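Local atomic coordinates of putative Oleoyl-[acyl-carrier protein] thioesterase (Lactobacillus plantarum, PDB entry 2OWN), a protein that probably hydrolyses the thioester bond of oleoyl- and related long-chain acyl-[acyl-carrier protein]s, releasing the free fatty acid. Residues His59-Trp63 with Ile130-Val135; Thr66-Ile70 with Arg148-Pro152; Gly88-Pro93 with Tyr138-Val143; Tyr94-Phe100 with Tyr112-Val118. All coordinates share one frame. Residues are numbered along the deposited sequence.

Contact 1: His59-Trp63 with Ile130-Val135; sequences HGVGW and ILPELV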
loop_
_atom_site.group_PDB
_atom_site.type_symbol
_atom_site.label_atom_id
_atom_site.label_comp_id
_atom_site.label_asym_id
_atom_site.label_seq_id
_atom_site.Cartn_x
_atom_site.Cartn_y
_atom_site.Cartn_z
ATOM N N HIS B 59 -29.467 -0.103 -6.992
ATOM C CA HIS B 59 -30.314 1.078 -7.301
ATOM C C HIS B 59 -29.806 1.928 -8.520
ATOM O O HIS B 59 -30.355 3.013 -8.774
ATOM C CB HIS B 59 -30.485 1.976 -6.049
ATOM C CG HIS B 59 -31.157 1.291 -4.900
ATOM N ND1 HIS B 59 -30.458 0.684 -3.880
ATOM C CD2 HIS B 59 -32.469 1.108 -4.618
ATOM C CE1 HIS B 59 -31.309 0.160 -3.016
ATOM N NE2 HIS B 59 -32.536 0.404 -3.439
ATOM N N GLY B 60 -28.804 1.438 -9.276
ATOM C CA GLY B 60 -28.238 2.133 -10.444
ATOM C C GLY B 60 -27.487 3.413 -10.119
ATOM O O GLY B 60 -27.501 4.341 -10.931
ATOM N N VAL B 61 -26.839 3.449 -8.947
ATOM C CA VAL B 61 -26.075 4.606 -8.430
ATOM C C VAL B 61 -24.889 4.194 -7.541
ATOM O O VAL B 61 -24.814 3.051 -7.082
ATOM C CB VAL B 61 -26.988 5.583 -7.615
ATOM C CG1 VAL B 61 -27.922 6.368 -8.524
ATOM C CG2 VAL B 61 -27.772 4.822 -6.540
ATOM N N GLY B 62 -23.980 5.141 -7.314
ATOM C CA GLY B 62 -22.786 4.931 -6.470
ATOM C C GLY B 62 -22.206 6.235 -5.948
ATOM O O GLY B 62 -22.249 7.244 -6.665
ATOM N N TRP B 63 -21.677 6.212 -4.716
ATOM C CA TRP B 63 -21.067 7.395 -4.086
ATOM C C TRP B 63 -19.707 7.694 -4.736
ATOM O O TRP B 63 -18.909 6.772 -4.951
ATOM C CB TRP B 63 -20.888 7.233 -2.572
ATOM C CG TRP B 63 -22.157 7.177 -1.794
ATOM C CD1 TRP B 63 -22.754 6.070 -1.266
ATOM C CD2 TRP B 63 -22.992 8.286 -1.458
ATOM N NE1 TRP B 63 -23.907 6.419 -0.604
ATOM C CE2 TRP B 63 -24.086 7.773 -0.706
ATOM C CE3 TRP B 63 -22.927 9.675 -1.716
ATOM C CZ2 TRP B 63 -25.124 8.606 -0.203
ATOM C CZ3 TRP B 63 -23.959 10.520 -1.212
ATOM C CH2 TRP B 63 -25.045 9.972 -0.463
ATOM N N ILE B 130 -29.714 12.651 -4.636
ATOM C CA ILE B 130 -29.429 11.752 -3.500
ATOM C C ILE B 130 -30.730 11.066 -3.052
ATOM O O ILE B 130 -31.722 11.748 -2.774
ATOM C CB ILE B 130 -28.756 12.470 -2.288
ATOM C CG1 ILE B 130 -27.412 13.083 -2.699
ATOM C CG2 ILE B 130 -28.535 11.498 -1.114
ATOM C CD1 ILE B 130 -26.655 13.767 -1.573
ATOM N N LEU B 131 -30.698 9.729 -2.994
ATOM C CA LEU B 131 -31.825 8.901 -2.567
ATOM C C LEU B 131 -31.812 8.924 -1.028
ATOM O O LEU B 131 -30.776 8.547 -0.452
ATOM C CB LEU B 131 -31.689 7.453 -3.069
ATOM C CG LEU B 131 -31.577 7.214 -4.579
ATOM C CD1 LEU B 131 -31.305 5.741 -4.860
ATOM C CD2 LEU B 131 -32.819 7.683 -5.335
ATOM N N PRO B 132 -32.911 9.398 -0.358
ATOM C CA PRO B 132 -32.931 9.420 1.131
ATOM C C PRO B 132 -32.792 8.042 1.833
ATOM O O PRO B 132 -32.328 8.019 2.969
ATOM C CB PRO B 132 -34.267 10.109 1.464
ATOM C CG PRO B 132 -35.098 9.910 0.283
ATOM C CD PRO B 132 -34.173 9.953 -0.889
ATOM N N GLU B 133 -33.200 6.945 1.174
ATOM C CA GLU B 133 -33.052 5.563 1.714
ATOM C C GLU B 133 -31.572 5.154 1.908
ATOM O O GLU B 133 -31.262 4.444 2.866
ATOM C CB GLU B 133 -33.786 4.511 0.850
ATOM C CG GLU B 133 -33.274 4.333 -0.609
ATOM C CD GLU B 133 -34.062 3.309 -1.433
ATOM O OE1 GLU B 133 -34.907 2.560 -0.886
ATOM O OE2 GLU B 133 -33.814 3.247 -2.655
ATOM N N LEU B 134 -30.692 5.592 0.996
ATOM C CA LEU B 134 -29.231 5.322 1.065
ATOM C C LEU B 134 -28.447 6.237 2.055
ATOM O O LEU B 134 -27.273 5.958 2.316
ATOM C CB LEU B 134 -28.592 5.385 -0.335
ATOM C CG LEU B 134 -29.215 4.496 -1.426
ATOM C CD1 LEU B 134 -28.476 4.694 -2.737
ATOM C CD2 LEU B 134 -29.235 3.012 -1.063
ATOM N N VAL B 135 -29.079 7.316 2.552
ATOM C CA VAL B 135 -28.515 8.280 3.534
ATOM C C VAL B 135 -29.192 8.205 4.934
ATOM O O VAL B 135 -28.505 8.446 5.935
ATOM C CB VAL B 135 -28.547 9.730 2.960
ATOM C CG1 VAL B 135 -27.941 10.759 3.920
ATOM C CG2 VAL B 135 -27.765 9.782 1.674
#
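The turn into strand 61-72 and its first residues present His-59, Val-61 and Trp-63 to the loop 130-135. Val-61, whose CA-to-CB bond points at the loop, rests CG2 on the hollow where two leucine methyls meet, 4.0 Å from Leu-131 CD1 and 3.9 Å from Leu-134 CD1. The indole of Trp-63 reaches over to the loop: its CZ2 lies 3.4 Å from Val-135 CG2, which meets the ring at its edge, and its CH2 lies 3.9 Å from Ile-130 CG2. At the outer end the His-59 ring lies against Leu-134, His-59 ND1 being 3.9 Å from Leu-134 CD2. His-59 NE2 to Glu-133 OE2 is 3.2 Å, but the angle is too poor for a hydrogen bond. No hydrogen bond joins the segments, so shape does the work. Met-119 of strand 109-121 packs on Val-61, Trp-63 and Leu-134. This is apolar packing of a connecting loop against the sheet end in the N-terminal hotdog domain of an acyl-ACP thioesterase, with an unidentified ligand beside Trp-63.

Contact 2: Thr66-Ile70 with Arg148-Pro152; sequences TQYAI and RLPRP. With SO4 (sulfate ion), chain O.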
loop_
_atom_site.group_PDB
_atom_site.type_symbol
_atom_site.label_atom_id
_atom_site.label_comp_id
_atom_site.label_asym_id
_atom_site.label_seq_id
_atom_site.Cartn_x
_atom_site.Cartn_y
_atom_site.Cartn_z
ATOM N N THR B 66 -16.086 14.090 -4.375
ATOM C CA THR B 66 -15.704 15.236 -5.202
ATOM C C THR B 66 -14.674 16.135 -4.508
ATOM O O THR B 66 -13.832 16.714 -5.206
ATOM C CB THR B 66 -16.939 16.090 -5.602
ATOM O OG1 THR B 66 -17.608 16.578 -4.431
ATOM C CG2 THR B 66 -17.915 15.265 -6.432
ATOM N N GLN B 67 -14.742 16.247 -3.166
ATOM C CA GLN B 67 -13.859 17.102 -2.367
ATOM C C GLN B 67 -13.384 16.523 -1.025
ATOM O O GLN B 67 -14.102 15.727 -0.420
ATOM C CB GLN B 67 -14.609 18.391 -2.000
ATOM C CG GLN B 67 -15.363 19.103 -3.137
ATOM C CD GLN B 67 -15.976 20.436 -2.748
ATOM O OE1 GLN B 67 -15.721 20.984 -1.673
ATOM N NE2 GLN B 67 -16.792 20.970 -3.644
ATOM N N TYR B 68 -12.180 16.944 -0.596
ATOM C CA TYR B 68 -11.575 16.640 0.725
ATOM C C TYR B 68 -10.847 17.889 1.271
ATOM O O TYR B 68 -10.198 18.597 0.506
ATOM C CB TYR B 68 -10.524 15.512 0.764
ATOM C CG TYR B 68 -11.006 14.094 0.708
ATOM C CD1 TYR B 68 -11.726 13.537 1.791
ATOM C CD2 TYR B 68 -10.618 13.236 -0.339
ATOM C CE1 TYR B 68 -12.150 12.168 1.780
ATOM C CE2 TYR B 68 -11.025 11.860 -0.367
ATOM C CZ TYR B 68 -11.791 11.336 0.699
ATOM O OH TYR B 68 -12.200 10.011 0.678
ATOM N N ALA B 69 -11.002 18.131 2.573
ATOM C CA ALA B 69 -10.304 19.185 3.336
ATOM C C ALA B 69 -9.768 18.406 4.546
ATOM O O ALA B 69 -10.570 17.835 5.279
ATOM C CB ALA B 69 -11.225 20.296 3.758
ATOM N N ILE B 70 -8.445 18.355 4.717
ATOM C CA ILE B 70 -7.773 17.590 5.792
ATOM C C ILE B 70 -6.964 18.548 6.667
ATOM O O ILE B 70 -6.147 19.283 6.125
ATOM C CB ILE B 70 -6.823 16.503 5.207
ATOM C CG1 ILE B 70 -7.508 15.652 4.115
ATOM C CG2 ILE B 70 -6.250 15.606 6.328
ATOM C CD1 ILE B 70 -6.598 14.652 3.453
ATOM N N ARG B 148 -19.030 25.863 2.035
ATOM C CA ARG B 148 -18.037 25.564 0.995
ATOM C C ARG B 148 -16.711 25.207 1.673
ATOM O O ARG B 148 -16.255 25.929 2.566
ATOM C CB ARG B 148 -17.859 26.740 0.016
ATOM C CG ARG B 148 -17.328 26.322 -1.355
ATOM C CD ARG B 148 -17.060 27.524 -2.283
ATOM N NE ARG B 148 -15.767 28.179 -2.050
ATOM C CZ ARG B 148 -15.329 29.300 -2.652
ATOM N NH1 ARG B 148 -16.058 29.966 -3.570
ATOM N NH2 ARG B 148 -14.115 29.773 -2.321
ATOM N N LEU B 149 -16.106 24.079 1.277
ATOM C CA LEU B 149 -14.811 23.638 1.861
ATOM C C LEU B 149 -13.669 24.537 1.331
ATOM O O LEU B 149 -13.855 25.185 0.288
ATOM C CB LEU B 149 -14.500 22.152 1.571
ATOM C CG LEU B 149 -15.289 21.027 2.272
ATOM C CD1 LEU B 149 -16.801 21.082 2.068
ATOM C CD2 LEU B 149 -14.733 19.681 1.801
ATOM N N PRO B 150 -12.505 24.609 2.043
ATOM C CA PRO B 150 -11.370 25.416 1.545
ATOM C C PRO B 150 -10.902 24.941 0.160
ATOM O O PRO B 150 -10.621 23.757 -0.000
ATOM C CB PRO B 150 -10.284 25.215 2.613
ATOM C CG PRO B 150 -11.013 24.797 3.813
ATOM C CD PRO B 150 -12.163 23.990 3.338
ATOM N N ARG B 151 -10.953 25.832 -0.832
ATOM C CA ARG B 151 -10.557 25.500 -2.202
ATOM C C ARG B 151 -9.043 25.409 -2.377
ATOM O O ARG B 151 -8.312 26.176 -1.722
ATOM C CB ARG B 151 -11.051 26.534 -3.243
ATOM C CG ARG B 151 -12.504 26.467 -3.633
ATOM C CD ARG B 151 -12.791 27.561 -4.655
ATOM N NE ARG B 151 -14.113 27.468 -5.284
ATOM C CZ ARG B 151 -14.619 28.356 -6.158
ATOM N NH1 ARG B 151 -13.944 29.457 -6.550
ATOM N NH2 ARG B 151 -15.839 28.139 -6.661
ATOM N N PRO B 152 -8.563 24.471 -3.248
ATOM C CA PRO B 152 -7.134 24.481 -3.563
ATOM C C PRO B 152 -6.813 25.698 -4.467
ATOM O O PRO B 152 -7.727 26.314 -5.059
ATOM C CB PRO B 152 -6.909 23.163 -4.333
ATOM C CG PRO B 152 -8.136 22.390 -4.203
ATOM C CD PRO B 152 -9.240 23.346 -3.931
HETATM S S SO4 O . -16.834 24.399 -4.741
HETATM O O1 SO4 O . -15.855 25.004 -3.856
HETATM O O2 SO4 O . -16.130 23.608 -5.747
HETATM O O3 SO4 O . -17.714 23.545 -3.951
HETATM O O4 SO4 O . -17.641 25.428 -5.388
HETATM O O HOH W 1 -17.432 22.946 -1.266
HETATM O O HOH W 2 -10.940 21.257 0.807
#
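A sulfate ion, probably from the crystallisation liquor, bridges the polar edge of this contact, although the two segments make no direct hydrogen bond to each other. Gln-67 NE2 donates to its O3 at 2.8 Å, while Arg-151 adds two weak bonds, NE to O1 at 3.3 Å and NH2 to O4 at 3.5 Å. Water does the rest of the polar joining. One molecule accepts from Leu-149 N at 3.1 Å and lies within hydrogen-bonding distance of Gln-67 OE1 (2.6 Å) and sulfate O3 (2.8 Å); another sits 2.8 Å from Tyr-68 O and 2.6 Å from Pro-150 O, bridging the two backbones. Beneath this wet rim is a small apolar patch: Ala-69 CB touches Leu-149 CD2 at 4.1 Å and Pro-150 CD at 3.8 Å, and the buried Leu-149 also lays CB 3.7 Å from Gln-67 OE1. Thr-66 and Gln-67 form a classic beta bulge opposite Ile-116. The loop 148-152, between strands 141-142 and 162-167, thus covers one face of strand 61-72, which runs between strands 109-121 and 200-209; Tyr-68 points away from the loop and packs on Ile-35 and Val-39 of helix 31-48.

Contact 3: Gly88-Pro93 with Tyr138-Val143; sequences GSAYNP and YQSEVV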
loop_
_atom_site.group_PDB
_atom_site.type_symbol
_atom_site.label_atom_id
_atom_site.label_comp_id
_atom_site.label_asym_id
_atom_site.label_seq_id
_atom_site.Cartn_x
_atom_site.Cartn_y
_atom_site.Cartn_z
ATOM N N GLY B 88 -21.822 10.611 8.903
ATOM C CA GLY B 88 -22.519 11.096 7.697
ATOM C C GLY B 88 -23.340 12.205 8.344
ATOM O O GLY B 88 -24.488 11.996 8.719
ATOM N N SER B 89 -22.695 13.361 8.503
ATOM C CA SER B 89 -23.245 14.542 9.197
ATOM C C SER B 89 -24.515 15.150 8.614
ATOM O O SER B 89 -25.494 15.349 9.351
ATOM C CB SER B 89 -22.158 15.620 9.300
ATOM O OG SER B 89 -21.055 15.090 10.003
ATOM N N ALA B 90 -24.489 15.430 7.310
ATOM C CA ALA B 90 -25.634 16.041 6.610
ATOM C C ALA B 90 -25.618 15.874 5.087
ATOM O O ALA B 90 -24.668 15.309 4.529
ATOM C CB ALA B 90 -25.705 17.518 6.976
ATOM N N TYR B 91 -26.702 16.321 4.443
ATOM C CA TYR B 91 -26.850 16.276 2.973
ATOM C C TYR B 91 -27.943 17.230 2.443
ATOM O O TYR B 91 -28.837 17.626 3.198
ATOM C CB TYR B 91 -27.164 14.840 2.499
ATOM C CG TYR B 91 -28.577 14.349 2.817
ATOM C CD1 TYR B 91 -28.952 13.997 4.134
ATOM C CD2 TYR B 91 -29.552 14.229 1.792
ATOM C CE1 TYR B 91 -30.284 13.541 4.431
ATOM C CE2 TYR B 91 -30.883 13.770 2.075
ATOM C CZ TYR B 91 -31.236 13.431 3.394
ATOM O OH TYR B 91 -32.504 12.986 3.671
ATOM N N ASN B 92 -27.828 17.587 1.161
ATOM C CA ASN B 92 -28.808 18.413 0.418
ATOM C C ASN B 92 -29.261 17.527 -0.802
ATOM O O ASN B 92 -28.803 16.372 -0.888
ATOM C CB ASN B 92 -28.248 19.849 0.158
ATOM C CG ASN B 92 -27.145 19.937 -0.910
ATOM O OD1 ASN B 92 -26.706 18.962 -1.511
ATOM N ND2 ASN B 92 -26.695 21.165 -1.142
ATOM N N PRO B 93 -30.170 18.005 -1.700
ATOM C CA PRO B 93 -30.631 17.199 -2.872
ATOM C C PRO B 93 -29.585 16.473 -3.766
ATOM O O PRO B 93 -29.896 15.387 -4.271
ATOM C CB PRO B 93 -31.398 18.234 -3.706
ATOM C CG PRO B 93 -31.988 19.121 -2.685
ATOM C CD PRO B 93 -30.889 19.296 -1.669
ATOM N N TYR B 138 -27.602 6.545 8.238
ATOM C CA TYR B 138 -26.527 7.340 8.875
ATOM C C TYR B 138 -27.085 8.421 9.842
ATOM O O TYR B 138 -26.307 8.978 10.625
ATOM C CB TYR B 138 -25.628 8.059 7.847
ATOM C CG TYR B 138 -25.041 7.187 6.756
ATOM C CD1 TYR B 138 -24.228 6.070 7.070
ATOM C CD2 TYR B 138 -25.239 7.508 5.391
ATOM C CE1 TYR B 138 -23.668 5.244 6.027
ATOM C CE2 TYR B 138 -24.678 6.715 4.349
ATOM C CZ TYR B 138 -23.891 5.593 4.673
ATOM O OH TYR B 138 -23.366 4.843 3.654
ATOM N N GLN B 139 -28.396 8.726 9.757
ATOM C CA GLN B 139 -29.115 9.739 10.557
ATOM C C GLN B 139 -28.609 11.169 10.214
ATOM O O GLN B 139 -28.540 12.039 11.079
ATOM C CB GLN B 139 -29.091 9.402 12.067
ATOM C CG GLN B 139 -29.678 8.011 12.394
ATOM C CD GLN B 139 -29.740 7.676 13.887
ATOM O OE1 GLN B 139 -29.400 8.490 14.751
ATOM N NE2 GLN B 139 -30.182 6.459 14.187
ATOM N N SER B 140 -28.347 11.399 8.919
ATOM C CA SER B 140 -27.826 12.673 8.393
ATOM C C SER B 140 -28.939 13.723 8.340
ATOM O O SER B 140 -30.059 13.381 7.930
ATOM C CB SER B 140 -27.271 12.484 6.971
ATOM O OG SER B 140 -26.330 11.433 6.895
ATOM N N GLU B 141 -28.647 14.971 8.748
ATOM C CA GLU B 141 -29.666 16.048 8.720
ATOM C C GLU B 141 -29.823 16.607 7.297
ATOM O O GLU B 141 -28.835 16.715 6.560
ATOM C CB GLU B 141 -29.410 17.187 9.724
ATOM C CG GLU B 141 -28.153 18.060 9.555
ATOM C CD GLU B 141 -28.144 19.308 10.466
ATOM O OE1 GLU B 141 -29.008 19.471 11.368
ATOM O OE2 GLU B 141 -27.252 20.160 10.262
ATOM N N VAL B 142 -31.063 16.967 6.944
ATOM C CA VAL B 142 -31.410 17.532 5.632
ATOM C C VAL B 142 -31.150 19.040 5.737
ATOM O O VAL B 142 -31.722 19.694 6.622
ATOM C CB VAL B 142 -32.890 17.252 5.235
ATOM C CG1 VAL B 142 -33.212 17.819 3.848
ATOM C CG2 VAL B 142 -33.180 15.748 5.269
ATOM N N VAL B 143 -30.321 19.573 4.830
ATOM C CA VAL B 143 -29.934 21.005 4.790
ATOM C C VAL B 143 -30.104 21.647 3.403
ATOM O O VAL B 143 -30.398 20.972 2.409
ATOM C CB VAL B 143 -28.473 21.192 5.301
ATOM C CG1 VAL B 143 -28.371 20.783 6.764
ATOM C CG2 VAL B 143 -27.469 20.416 4.449
HETATM O O HOH W 3 -23.477 8.930 10.469
HETATM O O HOH W 4 -24.134 12.568 5.209
#
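Ser-140 OG donates to Gly-88 O at 2.7 Å, the shortest of four direct hydrogen bonds here. The other three are backbone bonds: Val-143 N to Tyr-91 O at 2.9 Å, Tyr-91 N to Glu-141 O at 3.0 Å and Glu-141 N to Ser-89 O at 3.2 Å. Water links Gly-88 N with Tyr-138 O, 2.8 Å from each, and a second water joins Ala-90 O (2.9 Å) to Ser-140 OG (3.0 Å). The bonds make the short strand 141-142 a parallel partner of strand 81-91, at the edge of an otherwise largely antiparallel hotdog sheet; Ser-89 and Ala-90 form a classic beta bulge opposite Tyr-97. Gly-88 lies tight against Ser-140 and Tyr-138, where a side chain would crowd both. Tyr-138 turns its hydroxyl to Ser-46 and its ring to Arg-98 in a cation-pi contact. Farther out, Tyr-91 lays CZ 3.6 Å from Val-142 CG2, with Ser-140 O at its ring edge, 3.5 Å from CE1. On the face carrying Ala-90 and Glu-141, Ala-90 CB meets Glu-141 CG at 3.6 Å and Val-143 CG1 at 4.2 Å.

Contact 4: Tyr94-Phe100 with Tyr112-Val118; sequences YFAYREF and YITSIWV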
loop_
_atom_site.group_PDB
_atom_site.type_symbol
_atom_site.label_atom_id
_atom_site.label_comp_id
_atom_site.label_asym_id
_atom_site.label_seq_id
_atom_site.Cartn_x
_atom_site.Cartn_y
_atom_site.Cartn_z
ATOM N N TYR B 94 -28.380 17.049 -3.900
ATOM C CA TYR B 94 -27.267 16.500 -4.717
ATOM C C TYR B 94 -25.958 16.134 -3.966
ATOM O O TYR B 94 -25.355 15.102 -4.297
ATOM C CB TYR B 94 -26.956 17.478 -5.861
ATOM C CG TYR B 94 -28.093 17.615 -6.850
ATOM C CD1 TYR B 94 -29.109 18.583 -6.667
ATOM C CD2 TYR B 94 -28.182 16.757 -7.975
ATOM C CE1 TYR B 94 -30.196 18.707 -7.601
ATOM C CE2 TYR B 94 -29.261 16.868 -8.916
ATOM C CZ TYR B 94 -30.260 17.845 -8.721
ATOM O OH TYR B 94 -31.299 17.954 -9.619
ATOM N N PHE B 95 -25.556 16.948 -2.976
ATOM C CA PHE B 95 -24.301 16.772 -2.192
ATOM C C PHE B 95 -24.500 16.239 -0.759
ATOM O O PHE B 95 -25.456 16.631 -0.085
ATOM C CB PHE B 95 -23.535 18.106 -2.123
ATOM C CG PHE B 95 -23.301 18.734 -3.468
ATOM C CD1 PHE B 95 -22.222 18.322 -4.273
ATOM C CD2 PHE B 95 -24.177 19.731 -3.952
ATOM C CE1 PHE B 95 -22.000 18.903 -5.564
ATOM C CE2 PHE B 95 -23.976 20.332 -5.238
ATOM C CZ PHE B 95 -22.878 19.913 -6.047
ATOM N N ALA B 96 -23.589 15.351 -0.328
ATOM C CA ALA B 96 -23.561 14.727 1.010
ATOM C C ALA B 96 -22.283 15.173 1.735
ATOM O O ALA B 96 -21.203 15.068 1.158
ATOM C CB ALA B 96 -23.593 13.218 0.890
ATOM N N TYR B 97 -22.417 15.645 2.983
ATOM C CA TYR B 97 -21.304 16.128 3.831
ATOM C C TYR B 97 -20.898 15.036 4.839
ATOM O O TYR B 97 -21.702 14.696 5.710
ATOM C CB TYR B 97 -21.715 17.435 4.529
ATOM C CG TYR B 97 -20.670 18.044 5.445
ATOM C CD1 TYR B 97 -19.454 18.545 4.919
ATOM C CD2 TYR B 97 -20.904 18.180 6.839
ATOM C CE1 TYR B 97 -18.463 19.136 5.771
ATOM C CE2 TYR B 97 -19.925 18.776 7.703
ATOM C CZ TYR B 97 -18.709 19.248 7.157
ATOM O OH TYR B 97 -17.775 19.817 7.985
ATOM N N ARG B 98 -19.663 14.516 4.715
ATOM C CA ARG B 98 -19.117 13.451 5.581
ATOM C C ARG B 98 -17.835 13.895 6.303
ATOM O O ARG B 98 -16.888 14.367 5.655
ATOM C CB ARG B 98 -18.883 12.199 4.742
ATOM C CG ARG B 98 -18.309 10.971 5.484
ATOM C CD ARG B 98 -18.433 9.696 4.648
ATOM N NE ARG B 98 -19.817 9.211 4.696
ATOM C CZ ARG B 98 -20.325 8.302 5.543
ATOM N NH1 ARG B 98 -19.586 7.665 6.467
ATOM N NH2 ARG B 98 -21.625 8.003 5.447
ATOM N N GLU B 99 -17.822 13.707 7.632
ATOM C CA GLU B 99 -16.705 14.049 8.522
ATOM C C GLU B 99 -15.996 12.798 9.065
ATOM O O GLU B 99 -16.645 11.759 9.270
ATOM C CB GLU B 99 -17.196 14.892 9.687
ATOM C CG GLU B 99 -17.613 16.295 9.298
ATOM C CD GLU B 99 -18.151 17.043 10.479
ATOM O OE1 GLU B 99 -19.356 16.930 10.782
ATOM O OE2 GLU B 99 -17.392 17.821 11.073
ATOM N N PHE B 100 -14.681 12.926 9.299
ATOM C CA PHE B 100 -13.824 11.848 9.853
ATOM C C PHE B 100 -12.854 12.439 10.887
ATOM O O PHE B 100 -12.350 13.547 10.671
ATOM C CB PHE B 100 -12.932 11.149 8.812
ATOM C CG PHE B 100 -13.614 10.750 7.529
ATOM C CD1 PHE B 100 -13.899 11.724 6.547
ATOM C CD2 PHE B 100 -13.847 9.393 7.218
ATOM C CE1 PHE B 100 -14.501 11.373 5.314
ATOM C CE2 PHE B 100 -14.447 9.027 5.968
ATOM C CZ PHE B 100 -14.771 10.023 5.017
ATOM N N TYR B 112 -8.297 15.597 11.147
ATOM C CA TYR B 112 -9.730 15.917 10.969
ATOM C C TYR B 112 -9.965 16.121 9.471
ATOM O O TYR B 112 -9.334 17.006 8.872
ATOM C CB TYR B 112 -10.118 17.139 11.800
ATOM C CG TYR B 112 -11.491 17.713 11.508
ATOM C CD1 TYR B 112 -12.658 16.959 11.760
ATOM C CD2 TYR B 112 -11.640 19.035 11.013
ATOM C CE1 TYR B 112 -13.956 17.498 11.498
ATOM C CE2 TYR B 112 -12.938 19.589 10.753
ATOM C CZ TYR B 112 -14.079 18.811 11.002
ATOM O OH TYR B 112 -15.321 19.325 10.753
ATOM N N ILE B 113 -10.848 15.294 8.897
ATOM C CA ILE B 113 -11.184 15.304 7.479
ATOM C C ILE B 113 -12.655 15.650 7.270
ATOM O O ILE B 113 -13.518 15.109 7.972
ATOM C CB ILE B 113 -10.903 13.929 6.802
ATOM C CG1 ILE B 113 -9.450 13.465 7.040
ATOM C CG2 ILE B 113 -11.223 13.972 5.293
ATOM C CD1 ILE B 113 -9.107 12.104 6.421
ATOM N N THR B 114 -12.904 16.603 6.364
ATOM C CA THR B 114 -14.250 16.997 5.916
ATOM C C THR B 114 -14.275 16.629 4.425
ATOM O O THR B 114 -13.219 16.628 3.768
ATOM C CB THR B 114 -14.602 18.485 6.162
ATOM O OG1 THR B 114 -13.733 19.349 5.423
ATOM C CG2 THR B 114 -14.518 18.815 7.643
ATOM N N SER B 115 -15.458 16.303 3.904
ATOM C CA SER B 115 -15.617 15.906 2.494
ATOM C C SER B 115 -17.015 16.081 1.916
ATOM O O SER B 115 -17.983 16.152 2.666
ATOM C CB SER B 115 -15.230 14.432 2.355
ATOM O OG SER B 115 -16.044 13.641 3.197
ATOM N N ILE B 116 -17.072 16.112 0.577
ATOM C CA ILE B 116 -18.300 16.235 -0.220
ATOM C C ILE B 116 -18.372 15.014 -1.161
ATOM O O ILE B 116 -17.366 14.666 -1.794
ATOM C CB ILE B 116 -18.366 17.567 -1.017
ATOM C CG1 ILE B 116 -18.283 18.792 -0.090
ATOM C CG2 ILE B 116 -19.662 17.660 -1.849
ATOM C CD1 ILE B 116 -19.428 18.951 0.907
ATOM N N TRP B 117 -19.556 14.388 -1.225
ATOM C CA TRP B 117 -19.844 13.208 -2.055
ATOM C C TRP B 117 -21.111 13.426 -2.899
ATOM O O TRP B 117 -22.052 14.072 -2.428
ATOM C CB TRP B 117 -20.057 11.987 -1.166
ATOM C CG TRP B 117 -18.891 11.571 -0.318
ATOM C CD1 TRP B 117 -18.482 12.142 0.857
ATOM C CD2 TRP B 117 -18.033 10.444 -0.535
ATOM N NE1 TRP B 117 -17.395 11.467 1.360
ATOM C CE2 TRP B 117 -17.098 10.417 0.540
ATOM C CE3 TRP B 117 -17.946 9.456 -1.543
ATOM C CZ2 TRP B 117 -16.074 9.437 0.643
ATOM C CZ3 TRP B 117 -16.925 8.461 -1.445
ATOM C CH2 TRP B 117 -16.001 8.470 -0.350
ATOM N N VAL B 118 -21.128 12.858 -4.111
ATOM C CA VAL B 118 -22.261 12.930 -5.071
ATOM C C VAL B 118 -22.619 11.531 -5.615
ATOM O O VAL B 118 -21.731 10.667 -5.709
ATOM C CB VAL B 118 -21.960 13.897 -6.248
ATOM C CG1 VAL B 118 -21.785 15.315 -5.733
ATOM C CG2 VAL B 118 -20.725 13.461 -7.049
#
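Strands 95-103 and 109-121 form an antiparallel beta hairpin in the N-terminal hotdog sheet; the axes of segments 95-100 and 112-118 approach to 4.6 Å, with 149° between their N-to-C directions. Ala-96 and Trp-117 exchange two backbone bonds, Ala-96 N to Trp-117 O at 2.9 Å and Trp-117 N to Ala-96 O at 3.0 Å, as do Phe-100 and Ile-113, Phe-100 N to Ile-113 O at 2.8 Å and Ile-113 N to Phe-100 O at 2.9 Å. Between them Arg-98 N donates to Ser-115 O at 3.1 Å, and Arg-98 O accepts from the side chain Ser-115 OG at 2.7 Å. That hydroxyl also accepts from Trp-117 NE1 at 3.2 Å, so it acts as donor and acceptor at once. Glu-99 is satisfied at both oxygens, OE1 by Ser-89 OG; the guanidinium of Arg-98 is bonded outside the pair, weakly to Gln-45 and to an unidentified ligand. Tyr-94 O, buried here, has no partner in the model. Around Phe-95, CD1 packs 3.6 Å from Ile-116 CG2 and 3.4 Å from Val-118 CG1, while Phe-100 and Ile-113 meet Ala-38 of helix 31-48. At the far end, Tyr-112 OH donates to Glu-99 OE2 at 2.6 Å.

All four contacts reach one curved sheet. Contact 4 lies 9 Å centre to centre from contact 2, 10 Å from contact 3 and 15 Å from contact 1, and touches each: Ala-69 O to Thr-114 N (2.9 Å) is a probable hydrogen bond to contact 2, Ala-90 O to Tyr-97 N (2.8 Å) another to contact 3, and Trp-63 CZ3 packs on Ala-96 CB (3.4 Å). Contacts 1 and 3 meet through Ile-130 N and Pro-93 O, 2.8 Å apart. Contacts 1 and 2 share strand 61-72, yet their centres are 22 Å apart. Unidentified ligand atoms lie about 3 Å from the side chains of Trp-63, Tyr-138 and Arg-98, consistent with contacts 1, 3 and 4 bordering a pocket.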